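Long-range contacts in pks18 (Mycobacterium tuberculosis, PDB 1TED), which probably extends medium- and long-chain aliphatic acyl-CoA starters with malonyl-CoA to make tri- and tetraketide alpha-pyrones, as a homodimeric type III polyketide synthase of the thiolase fold: residues A[32-36]-A[246-250]; A[189-195]-A[232-236]; A[82-86]-A[203-207]. Residue numbers count along the deposited sequence, not the author numbering.

Contact 1: residues A[32-36]-A[246-250]; sequences VAVIE and KVVVR
Two extended strands, 32-36 and 247-250, run antiparallel as neighbours in the large mixed sheet of the thiolase fold. Their axes come within 4.6 Å, and their directions differ by 147°. The register pairs Val34 with Val248 and Ile35 with Val247. Val32 is t; its CG1 lies 3.4 Å from Val248 CG1 and 3.7 Å from Val249 O. At Ala33, the O accepts a hydrogen bond from Val249 N at 2.9 Å. A water accepts a hydrogen bond from Ala33 N (2.7 Å) and donates one to Val249 O (2.8 Å). Val34 and Val248 form a non-hydrogen-bonded pair, CA to CA 4.5 Å. Both are t, and Val34 CG2 is 4.2 Å from Val248 CG2. Ile35 and Val247 form a hydrogen-bonded pair. Ile35 N gives a bond to Val247 O at 2.8 Å, and Val247 N returns a weak one to Ile35 O at 3.3 Å. The mt side chain of Ile35 puts CD1 3.8 Å from Val247 CG1 and CG1 4.1 Å from Val249 CG2. Leu356 and Val360 of helix 349-361 pack on Val247. Glu36 OE2 is 4.2 Å from Lys246 NZ, beyond a salt bridge. A water links them, at 2.8 Å from Glu36 OE2 and, weakly, 3.3 Å from Lys246 NZ. Backbone bonds and aliphatic packing thus mainly hold the segments; the Glu36-Lys246 charges meet only at longer range.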
ATOM      1  N   VAL A  32      -8.388 -11.264 -20.668  1.00 28.99           N
ATOM      2  CA  VAL A  32      -7.854 -11.997 -19.531  1.00 28.92           C
ATOM      3  C   VAL A  32      -6.417 -11.557 -19.236  1.00 28.21           C
ATOM      4  O   VAL A  32      -5.616 -11.380 -20.158  1.00 30.11           O
ATOM      5  CB  VAL A  32      -7.861 -13.507 -19.800  1.00 30.20           C
ATOM      6  CG1 VAL A  32      -7.613 -14.254 -18.497  1.00 31.60           C
ATOM      7  CG2 VAL A  32      -9.202 -13.927 -20.396  1.00 33.25           C
ATOM      8  N   ALA A  33      -6.092 -11.376 -17.958  1.00 26.82           N
ATOM      9  CA  ALA A  33      -4.748 -10.953 -17.568  1.00 26.34           C
ATOM     10  C   ALA A  33      -3.777 -12.121 -17.669  1.00 27.24           C
ATOM     11  O   ALA A  33      -4.084 -13.241 -17.262  1.00 26.70           O
ATOM     12  CB  ALA A  33      -4.753 -10.397 -16.154  1.00 22.18           C
ATOM     13  N   VAL A  34      -2.602 -11.838 -18.218  1.00 26.79           N
ATOM     14  CA  VAL A  34      -1.565 -12.836 -18.418  1.00 26.83           C
ATOM     15  C   VAL A  34      -0.206 -12.383 -17.874  1.00 26.93           C
ATOM     16  O   VAL A  34       0.216 -11.253 -18.101  1.00 24.71           O
ATOM     17  CB  VAL A  34      -1.422 -13.152 -19.942  1.00 27.39           C
ATOM     18  CG1 VAL A  34      -0.187 -14.018 -20.212  1.00 24.36           C
ATOM     19  CG2 VAL A  34      -2.682 -13.841 -20.433  1.00 28.86           C
ATOM     20  N   ILE A  35       0.462 -13.262 -17.133  1.00 27.06           N
ATOM     21  CA  ILE A  35       1.795 -12.960 -16.621  1.00 27.08           C
ATOM     22  C   ILE A  35       2.662 -13.259 -17.833  1.00 28.50           C
ATOM     23  O   ILE A  35       2.822 -14.410 -18.210  1.00 27.29           O
ATOM     24  CB  ILE A  35       2.202 -13.904 -15.476  1.00 26.74           C
ATOM     25  CG1 ILE A  35       1.323 -13.645 -14.252  1.00 26.72           C
ATOM     26  CG2 ILE A  35       3.680 -13.716 -15.153  1.00 22.23           C
ATOM     27  CD1 ILE A  35       1.422 -14.746 -13.196  1.00 28.00           C
ATOM     28  N   GLU A  36       3.207 -12.219 -18.447  1.00 29.96           N
ATOM     29  CA  GLU A  36       3.998 -12.385 -19.650  1.00 32.20           C
ATOM     30  C   GLU A  36       5.495 -12.425 -19.388  1.00 31.77           C
ATOM     31  O   GLU A  36       6.273 -12.884 -20.222  1.00 31.34           O
ATOM     32  CB  GLU A  36       3.608 -11.271 -20.632  1.00 35.16           C
ATOM     33  CG  GLU A  36       2.094 -11.174 -20.721  1.00 39.15           C
ATOM     34  CD  GLU A  36       1.571 -10.394 -21.905  1.00 44.23           C
ATOM     35  OE1 GLU A  36       1.920  -9.204 -22.040  1.00 47.35           O
ATOM     36  OE2 GLU A  36       0.785 -10.973 -22.693  1.00 46.84           O
ATOM     37  N   LYS A 246       3.664 -18.854 -20.822  1.00 32.05           N
ATOM     38  CA  LYS A 246       2.748 -17.795 -20.407  1.00 34.01           C
ATOM     39  C   LYS A 246       1.797 -18.319 -19.332  1.00 34.95           C
ATOM     40  O   LYS A 246       1.389 -19.486 -19.353  1.00 33.59           O
ATOM     41  CB  LYS A 246       1.955 -17.249 -21.606  1.00 35.63           C
ATOM     42  CG  LYS A 246       2.464 -15.897 -22.135  1.00 38.74           C
ATOM     43  CD  LYS A 246       3.776 -16.040 -22.899  1.00 43.80           C
ATOM     44  CE  LYS A 246       4.702 -14.816 -22.753  1.00 45.08           C
ATOM     45  NZ  LYS A 246       4.121 -13.516 -23.215  1.00 49.61           N
ATOM     46  N   VAL A 247       1.451 -17.452 -18.385  1.00 33.82           N
ATOM     47  CA  VAL A 247       0.574 -17.841 -17.286  1.00 31.58           C
ATOM     48  C   VAL A 247      -0.693 -17.004 -17.285  1.00 31.16           C
ATOM     49  O   VAL A 247      -0.631 -15.788 -17.112  1.00 31.92           O
ATOM     50  CB  VAL A 247       1.284 -17.655 -15.928  1.00 29.17           C
ATOM     51  CG1 VAL A 247       0.357 -18.037 -14.797  1.00 28.35           C
ATOM     52  CG2 VAL A 247       2.540 -18.490 -15.881  1.00 29.13           C
ATOM     53  N   VAL A 248      -1.840 -17.652 -17.469  1.00 30.53           N
ATOM     54  CA  VAL A 248      -3.121 -16.948 -17.474  1.00 29.92           C
ATOM     55  C   VAL A 248      -3.702 -16.831 -16.055  1.00 30.36           C
ATOM     56  O   VAL A 248      -3.836 -17.833 -15.343  1.00 28.84           O
ATOM     57  CB  VAL A 248      -4.165 -17.677 -18.372  1.00 30.25           C
ATOM     58  CG1 VAL A 248      -5.481 -16.898 -18.394  1.00 28.55           C
ATOM     59  CG2 VAL A 248      -3.631 -17.832 -19.780  1.00 28.12           C
ATOM     60  N   VAL A 249      -4.027 -15.610 -15.639  1.00 29.36           N
ATOM     61  CA  VAL A 249      -4.622 -15.404 -14.323  1.00 30.30           C
ATOM     62  C   VAL A 249      -6.134 -15.475 -14.537  1.00 31.47           C
ATOM     63  O   VAL A 249      -6.792 -14.485 -14.861  1.00 32.06           O
ATOM     64  CB  VAL A 249      -4.213 -14.035 -13.707  1.00 30.73           C
ATOM     65  CG1 VAL A 249      -4.816 -13.885 -12.321  1.00 30.17           C
ATOM     66  CG2 VAL A 249      -2.693 -13.944 -13.604  1.00 27.49           C
ATOM     67  N   ARG A 250      -6.665 -16.678 -14.360  1.00 31.98           N
ATOM     68  CA  ARG A 250      -8.075 -16.963 -14.559  1.00 32.64           C
ATOM     69  C   ARG A 250      -9.038 -16.386 -13.530  1.00 32.99           C
ATOM     70  O   ARG A 250     -10.097 -15.869 -13.899  1.00 33.18           O
ATOM     71  CB  ARG A 250      -8.262 -18.479 -14.645  1.00 32.29           C
ATOM     72  CG  ARG A 250      -7.390 -19.127 -15.725  1.00 35.46           C
ATOM     73  CD  ARG A 250      -7.476 -20.643 -15.692  1.00 33.21           C
ATOM     74  NE  ARG A 250      -8.858 -21.100 -15.768  1.00 31.85           N
ATOM     75  CZ  ARG A 250      -9.224 -22.374 -15.844  1.00 31.65           C
ATOM     76  NH1 ARG A 250      -8.307 -23.338 -15.860  1.00 28.68           N
ATOM     77  NH2 ARG A 250     -10.512 -22.680 -15.909  1.00 32.15           N
TER
HETATM   78  O   HOH W   1      -7.811 -12.194 -16.027  1.00 37.72           O
HETATM   79  O   HOH W   2       1.064 -13.251 -24.346  1.00 36.36           O

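Contact 2: residues A[189-195]-A[232-236]; sequences VRAHPAM and VIGAS
One water carries the polar link between the turn after helix 177-191 and strand 226-236. It donates to Pro193 O (3.1 Å) and Met195 O (2.6 Å) and accepts from Ala235 N (2.9 Å). Segment 189-195 starts as the last turn of the helix. His192 leaves helical angles, and a type I beta turn runs from His192 to Met195, closed by Met195 N to His192 O at 3.0 Å. Segment 232-236 is extended. The CA atoms of Pro193 and Ala235 are 5.2 Å apart. Ala235 points its CB toward the helix end. That CB packs on Val189 and lies 3.9 Å from Pro193 CA. Val189 CG2 reaches Ile233 CG2 at 4.3 Å. Arg190 turns its guanidinium to Thr31, bonding the backbone O through NE, and packs on Ala191 of the second subunit. This is a helix end laid against a sheet strand near the dimer interface. Small apolar groups make the direct contact, while water satisfies backbone polar atoms at the turn.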
ATOM      1  N   VAL A 189      -4.674  -3.499 -16.239  1.00 27.77           N
ATOM      2  CA  VAL A 189      -4.459  -4.033 -17.569  1.00 26.64           C
ATOM      3  C   VAL A 189      -5.753  -4.361 -18.321  1.00 28.34           C
ATOM      4  O   VAL A 189      -5.850  -4.141 -19.527  1.00 27.31           O
ATOM      5  CB  VAL A 189      -3.523  -5.260 -17.459  1.00 26.41           C
ATOM      6  CG1 VAL A 189      -3.934  -6.343 -18.397  1.00 25.94           C
ATOM      7  CG2 VAL A 189      -2.078  -4.828 -17.724  1.00 25.56           C
ATOM      8  N   ARG A 190      -6.754  -4.870 -17.613  1.00 28.39           N
ATOM      9  CA  ARG A 190      -8.008  -5.210 -18.269  1.00 28.84           C
ATOM     10  C   ARG A 190      -8.832  -3.956 -18.537  1.00 27.59           C
ATOM     11  O   ARG A 190      -9.672  -3.936 -19.435  1.00 28.07           O
ATOM     12  CB  ARG A 190      -8.784  -6.228 -17.419  1.00 30.21           C
ATOM     13  CG  ARG A 190      -7.989  -7.539 -17.224  1.00 31.93           C
ATOM     14  CD  ARG A 190      -8.700  -8.555 -16.346  1.00 31.11           C
ATOM     15  NE  ARG A 190      -9.931  -9.034 -16.965  1.00 32.76           N
ATOM     16  CZ  ARG A 190     -11.147  -8.704 -16.553  1.00 33.86           C
ATOM     17  NH1 ARG A 190     -11.295  -7.895 -15.514  1.00 34.75           N
ATOM     18  NH2 ARG A 190     -12.210  -9.167 -17.191  1.00 35.06           N
ATOM     19  N   ALA A 191      -8.578  -2.904 -17.769  1.00 26.82           N
ATOM     20  CA  ALA A 191      -9.284  -1.641 -17.953  1.00 28.36           C
ATOM     21  C   ALA A 191      -8.624  -0.848 -19.091  1.00 29.06           C
ATOM     22  O   ALA A 191      -9.305  -0.152 -19.837  1.00 30.98           O
ATOM     23  CB  ALA A 191      -9.267  -0.834 -16.661  1.00 26.33           C
ATOM     24  N   HIS A 192      -7.299  -0.956 -19.200  1.00 29.33           N
ATOM     25  CA  HIS A 192      -6.527  -0.295 -20.258  1.00 29.98           C
ATOM     26  C   HIS A 192      -5.716  -1.374 -20.994  1.00 30.07           C
ATOM     27  O   HIS A 192      -4.513  -1.527 -20.771  1.00 29.79           O
ATOM     28  CB  HIS A 192      -5.574   0.746 -19.671  1.00 29.59           C
ATOM     29  CG  HIS A 192      -6.208   1.631 -18.645  1.00 32.14           C
ATOM     30  ND1 HIS A 192      -6.102   1.393 -17.291  1.00 31.64           N
ATOM     31  CD2 HIS A 192      -6.989   2.728 -18.775  1.00 31.62           C
ATOM     32  CE1 HIS A 192      -6.792   2.303 -16.632  1.00 30.56           C
ATOM     33  NE2 HIS A 192      -7.340   3.125 -17.508  1.00 32.40           N
ATOM     34  N   PRO A 193      -6.377  -2.130 -21.884  1.00 30.84           N
ATOM     35  CA  PRO A 193      -5.869  -3.229 -22.720  1.00 31.34           C
ATOM     36  C   PRO A 193      -4.574  -2.992 -23.516  1.00 31.49           C
ATOM     37  O   PRO A 193      -3.938  -3.947 -23.958  1.00 31.04           O
ATOM     38  CB  PRO A 193      -7.040  -3.517 -23.663  1.00 31.03           C
ATOM     39  CG  PRO A 193      -8.219  -3.084 -22.894  1.00 32.55           C
ATOM     40  CD  PRO A 193      -7.771  -1.815 -22.239  1.00 29.68           C
ATOM     41  N   ALA A 194      -4.198  -1.737 -23.732  1.00 29.89           N
ATOM     42  CA  ALA A 194      -2.982  -1.461 -24.488  1.00 31.58           C
ATOM     43  C   ALA A 194      -1.743  -1.320 -23.613  1.00 31.26           C
ATOM     44  O   ALA A 194      -0.631  -1.220 -24.120  1.00 35.86           O
ATOM     45  CB  ALA A 194      -3.159  -0.192 -25.327  1.00 29.43           C
ATOM     46  N   MET A 195      -1.917  -1.332 -22.301  1.00 29.38           N
ATOM     47  CA  MET A 195      -0.782  -1.145 -21.420  1.00 27.72           C
ATOM     48  C   MET A 195      -0.339  -2.387 -20.663  1.00 28.42           C
ATOM     49  O   MET A 195      -1.006  -3.422 -20.685  1.00 28.31           O
ATOM     50  CB  MET A 195      -1.115  -0.030 -20.439  1.00 27.75           C
ATOM     51  CG  MET A 195      -1.674   1.213 -21.126  1.00 29.61           C
ATOM     52  SD  MET A 195      -0.430   2.053 -22.135  1.00 30.95           S
ATOM     53  CE  MET A 195       0.400   3.028 -20.848  1.00 24.10           C
ATOM     54  N   VAL A 232       5.402  -9.129 -15.055  1.00 25.05           N
ATOM     55  CA  VAL A 232       5.018  -8.147 -16.056  1.00 26.35           C
ATOM     56  C   VAL A 232       3.666  -8.643 -16.548  1.00 25.11           C
ATOM     57  O   VAL A 232       3.563  -9.729 -17.105  1.00 24.29           O
ATOM     58  CB  VAL A 232       6.019  -8.075 -17.235  1.00 26.56           C
ATOM     59  CG1 VAL A 232       5.534  -7.052 -18.267  1.00 25.08           C
ATOM     60  CG2 VAL A 232       7.397  -7.685 -16.720  1.00 25.87           C
ATOM     61  N   ILE A 233       2.634  -7.839 -16.318  1.00 26.56           N
ATOM     62  CA  ILE A 233       1.265  -8.188 -16.681  1.00 24.94           C
ATOM     63  C   ILE A 233       0.753  -7.441 -17.911  1.00 26.84           C
ATOM     64  O   ILE A 233       1.103  -6.283 -18.149  1.00 26.49           O
ATOM     65  CB  ILE A 233       0.308  -7.886 -15.495  1.00 23.49           C
ATOM     66  CG1 ILE A 233       0.939  -8.360 -14.183  1.00 22.65           C
ATOM     67  CG2 ILE A 233      -1.039  -8.541 -15.713  1.00 20.46           C
ATOM     68  CD1 ILE A 233       1.356  -9.828 -14.168  1.00 20.83           C
ATOM     69  N   GLY A 234      -0.088  -8.121 -18.682  1.00 27.61           N
ATOM     70  CA  GLY A 234      -0.676  -7.526 -19.863  1.00 28.87           C
ATOM     71  C   GLY A 234      -2.038  -8.146 -20.105  1.00 30.81           C
ATOM     72  O   GLY A 234      -2.327  -9.231 -19.603  1.00 31.56           O
ATOM     73  N   ALA A 235      -2.884  -7.453 -20.859  1.00 31.70           N
ATOM     74  CA  ALA A 235      -4.216  -7.950 -21.175  1.00 33.90           C
ATOM     75  C   ALA A 235      -4.101  -8.756 -22.456  1.00 34.84           C
ATOM     76  O   ALA A 235      -3.277  -8.447 -23.315  1.00 35.98           O
ATOM     77  CB  ALA A 235      -5.185  -6.787 -21.365  1.00 32.91           C
ATOM     78  N   SER A 236      -4.919  -9.790 -22.584  1.00 35.90           N
ATOM     79  CA  SER A 236      -4.874 -10.640 -23.767  1.00 37.62           C
ATOM     80  C   SER A 236      -6.275 -11.089 -24.167  1.00 36.99           C
ATOM     81  O   SER A 236      -7.115 -11.364 -23.304  1.00 35.62           O
ATOM     82  CB  SER A 236      -3.983 -11.854 -23.485  1.00 38.83           C
ATOM     83  OG  SER A 236      -4.067 -12.814 -24.522  1.00 43.69           O
TER
HETATM   84  O   HOH W   3      -1.688  -5.316 -22.332  1.00 22.67           O

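Contact 3: residues A[82-86]-A[203-207]; sequences RMAVD and ELCSV. With MYR (myristic acid), chain E.
Met83 lays its CB against Ser206 CB at 3.7 Å, and its extended mtt side chain carries CE to 3.3 Å from O1 of the bound myristic acid. The CA atoms of Met83 and Ser206 are 5.7 Å apart. Segment 82-86 leaves strand 80-82 as a loop. Ala84 has helical angles, and Val85 is extended. Segment 203-207 runs off a strand into a 3-10 turn that includes Ser206 and Val207. Ser206 is p and points into the loop. Its OG accepts a weak hydrogen bond from Val85 N at 3.3 Å and is hydrogen-bonded to Asp226, which also holds Ala84 N. Ala84 CB lies 4.4 Å from Leu204 CG. Cys205 O is 3.5 Å from MYR C8, and Ser206 CA is 3.7 Å from MYR C4. Both segments touch the bound fatty acid, consistent with their lining the substrate tunnel. Helix 102-125 flanks the contact, with His112 touching Ala84, Val85 and Leu204, while strand 46-48 meets Met83 through Val47 and strand 226-236 supplies Asp226.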
ATOM      1  N   ARG A  82      18.962 -16.707   1.601  1.00 35.83           N
ATOM      2  CA  ARG A  82      19.812 -15.579   1.231  1.00 35.15           C
ATOM      3  C   ARG A  82      19.597 -14.348   2.084  1.00 34.95           C
ATOM      4  O   ARG A  82      18.482 -14.072   2.519  1.00 34.65           O
ATOM      5  CB  ARG A  82      19.580 -15.218  -0.235  1.00 34.98           C
ATOM      6  CG  ARG A  82      19.619 -16.411  -1.175  1.00 34.20           C
ATOM      7  CD  ARG A  82      20.887 -17.237  -0.999  1.00 34.43           C
ATOM      8  NE  ARG A  82      21.108 -18.114  -2.144  1.00 37.06           N
ATOM      9  CZ  ARG A  82      21.789 -17.769  -3.233  1.00 35.14           C
ATOM     10  NH1 ARG A  82      22.335 -16.566  -3.334  1.00 34.13           N
ATOM     11  NH2 ARG A  82      21.908 -18.626  -4.234  1.00 38.23           N
ATOM     12  N   MET A  83      20.670 -13.601   2.316  1.00 33.14           N
ATOM     13  CA  MET A  83      20.575 -12.405   3.130  1.00 33.60           C
ATOM     14  C   MET A  83      21.444 -11.257   2.623  1.00 33.77           C
ATOM     15  O   MET A  83      22.631 -11.436   2.337  1.00 30.49           O
ATOM     16  CB  MET A  83      20.932 -12.750   4.570  1.00 35.20           C
ATOM     17  CG  MET A  83      20.020 -13.815   5.164  1.00 35.61           C
ATOM     18  SD  MET A  83      20.378 -14.170   6.876  1.00 38.46           S
ATOM     19  CE  MET A  83      19.424 -15.701   7.118  1.00 35.66           C
ATOM     20  N   ALA A  84      20.828 -10.081   2.511  1.00 34.14           N
ATOM     21  CA  ALA A  84      21.509  -8.879   2.042  1.00 33.96           C
ATOM     22  C   ALA A  84      22.554  -8.482   3.067  1.00 35.03           C
ATOM     23  O   ALA A  84      23.636  -7.975   2.732  1.00 34.21           O
ATOM     24  CB  ALA A  84      20.500  -7.750   1.865  1.00 32.69           C
ATOM     25  N   VAL A  85      22.207  -8.733   4.324  1.00 36.10           N
ATOM     26  CA  VAL A  85      23.051  -8.422   5.466  1.00 38.19           C
ATOM     27  C   VAL A  85      23.334  -9.683   6.285  1.00 39.65           C
ATOM     28  O   VAL A  85      22.515 -10.601   6.321  1.00 39.54           O
ATOM     29  CB  VAL A  85      22.353  -7.354   6.352  1.00 38.37           C
ATOM     30  CG1 VAL A  85      22.703  -7.548   7.809  1.00 38.03           C
ATOM     31  CG2 VAL A  85      22.758  -5.957   5.885  1.00 37.09           C
ATOM     32  N   ASP A  86      24.503  -9.728   6.916  1.00 40.89           N
ATOM     33  CA  ASP A  86      24.887 -10.859   7.760  1.00 43.18           C
ATOM     34  C   ASP A  86      24.592 -10.423   9.185  1.00 44.36           C
ATOM     35  O   ASP A  86      25.433  -9.807   9.832  1.00 43.01           O
ATOM     36  CB  ASP A  86      26.379 -11.155   7.629  1.00 45.83           C
ATOM     37  CG  ASP A  86      26.782 -12.440   8.329  1.00 48.19           C
ATOM     38  OD1 ASP A  86      26.235 -12.731   9.414  1.00 49.01           O
ATOM     39  OD2 ASP A  86      27.653 -13.157   7.793  1.00 49.90           O
ATOM     40  N   GLU A 203      11.567  -8.339  -0.389  1.00 26.93           N
ATOM     41  CA  GLU A 203      11.514  -8.591   1.031  1.00 27.64           C
ATOM     42  C   GLU A 203      12.908  -8.780   1.606  1.00 28.62           C
ATOM     43  O   GLU A 203      13.659  -9.670   1.193  1.00 28.19           O
ATOM     44  CB  GLU A 203      10.627  -9.815   1.277  1.00 29.59           C
ATOM     45  CG  GLU A 203       9.587  -9.639   2.378  1.00 33.79           C
ATOM     46  CD  GLU A 203       8.486  -8.624   2.059  1.00 33.26           C
ATOM     47  OE1 GLU A 203       7.662  -8.885   1.154  1.00 34.81           O
ATOM     48  OE2 GLU A 203       8.441  -7.571   2.724  1.00 30.50           O
ATOM     49  N   LEU A 204      13.250  -7.911   2.549  1.00 28.63           N
ATOM     50  CA  LEU A 204      14.550  -7.932   3.204  1.00 30.55           C
ATOM     51  C   LEU A 204      14.415  -8.104   4.707  1.00 31.04           C
ATOM     52  O   LEU A 204      14.489  -7.133   5.467  1.00 31.98           O
ATOM     53  CB  LEU A 204      15.307  -6.636   2.907  1.00 31.16           C
ATOM     54  CG  LEU A 204      16.250  -6.651   1.706  1.00 33.82           C
ATOM     55  CD1 LEU A 204      15.576  -7.291   0.519  1.00 33.04           C
ATOM     56  CD2 LEU A 204      16.688  -5.221   1.394  1.00 36.36           C
ATOM     57  N   CYS A 205      14.220  -9.348   5.129  1.00 31.60           N
ATOM     58  CA  CYS A 205      14.076  -9.671   6.540  1.00 31.42           C
ATOM     59  C   CYS A 205      15.384  -9.497   7.322  1.00 31.63           C
ATOM     60  O   CYS A 205      15.379  -8.947   8.422  1.00 29.90           O
ATOM     61  CB  CYS A 205      13.571 -11.116   6.696  1.00 31.71           C
ATOM     62  SG  CYS A 205      11.930 -11.448   5.993  1.00 31.63           S
ATOM     63  N   SER A 206      16.494  -9.968   6.751  1.00 32.45           N
ATOM     64  CA  SER A 206      17.803  -9.888   7.403  1.00 32.68           C
ATOM     65  C   SER A 206      18.086  -8.502   7.972  1.00 32.55           C
ATOM     66  O   SER A 206      18.805  -8.355   8.958  1.00 32.82           O
ATOM     67  CB  SER A 206      18.921 -10.296   6.423  1.00 35.18           C
ATOM     68  OG  SER A 206      19.112  -9.352   5.375  1.00 36.14           O
ATOM     69  N   VAL A 207      17.502  -7.491   7.346  1.00 32.37           N
ATOM     70  CA  VAL A 207      17.674  -6.113   7.764  1.00 32.71           C
ATOM     71  C   VAL A 207      16.992  -5.811   9.099  1.00 31.83           C
ATOM     72  O   VAL A 207      17.322  -4.824   9.759  1.00 31.73           O
ATOM     73  CB  VAL A 207      17.152  -5.167   6.653  1.00 33.89           C
ATOM     74  CG1 VAL A 207      16.600  -3.897   7.235  1.00 37.73           C
ATOM     75  CG2 VAL A 207      18.279  -4.840   5.711  1.00 34.51           C
TER
HETATM   76  C1  MYR E3045      19.367 -15.074  11.063  1.00 54.00           C
HETATM   77  O1  MYR E3045      20.156 -15.723  10.381  1.00 54.28           O
HETATM   78  O2  MYR E3045      19.042 -15.496  12.174  1.00 54.78           O
HETATM   79  C2  MYR E3045      18.794 -13.755  10.542  1.00 53.49           C
HETATM   80  C3  MYR E3045      17.295 -13.881  10.262  1.00 51.31           C
HETATM   81  C4  MYR E3045      16.725 -12.572   9.710  1.00 48.26           C
HETATM   82  C5  MYR E3045      15.217 -12.674   9.471  1.00 45.41           C
HETATM   83  C6  MYR E3045      14.429 -12.863  10.770  1.00 42.55           C
HETATM   84  C7  MYR E3045      14.448 -11.619  11.664  1.00 40.21           C
HETATM   85  C8  MYR E3045      13.677 -10.449  11.049  1.00 38.57           C
HETATM   86  C9  MYR E3045      12.190 -10.771  10.891  1.00 38.26           C
HETATM   87  C10 MYR E3045      11.468  -9.649  10.146  1.00 37.39           C
HETATM   88  C11 MYR E3045       9.993  -9.997   9.931  1.00 39.06           C
HETATM   89  C12 MYR E3045       9.278  -8.902   9.138  1.00 37.48           C
HETATM   90  C13 MYR E3045       7.826  -9.300   8.866  1.00 38.37           C
HETATM   91  C14 MYR E3045       7.107  -8.233   8.040  1.00 40.58           C

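Contacts 1 and 2 adjoin, with centres 10 Å apart. Strand 32-41 lies between 226-236 and 247-256 in the sheet. Glu36 N to Val232 O and Val32 N to Ser236 O, both 2.9 Å, are probable hydrogen bonds, and Ile35 CG1 packs on Ile233 CD1 at 3.8 Å. Strand 196-204, on the other side of 226-236, leads from contact 2 to contact 3. Contact 3 lies across the chain's centre, its centre 31 Å from that of contact 1 and 33 Å from that of contact 2. It alone meets the myristic acid. The Met83 side chain is about 8 Å from that of His221, a probable substrate-binding residue, while contacts 1 and 2 lie away from His221 and the probable nucleophile Cys175.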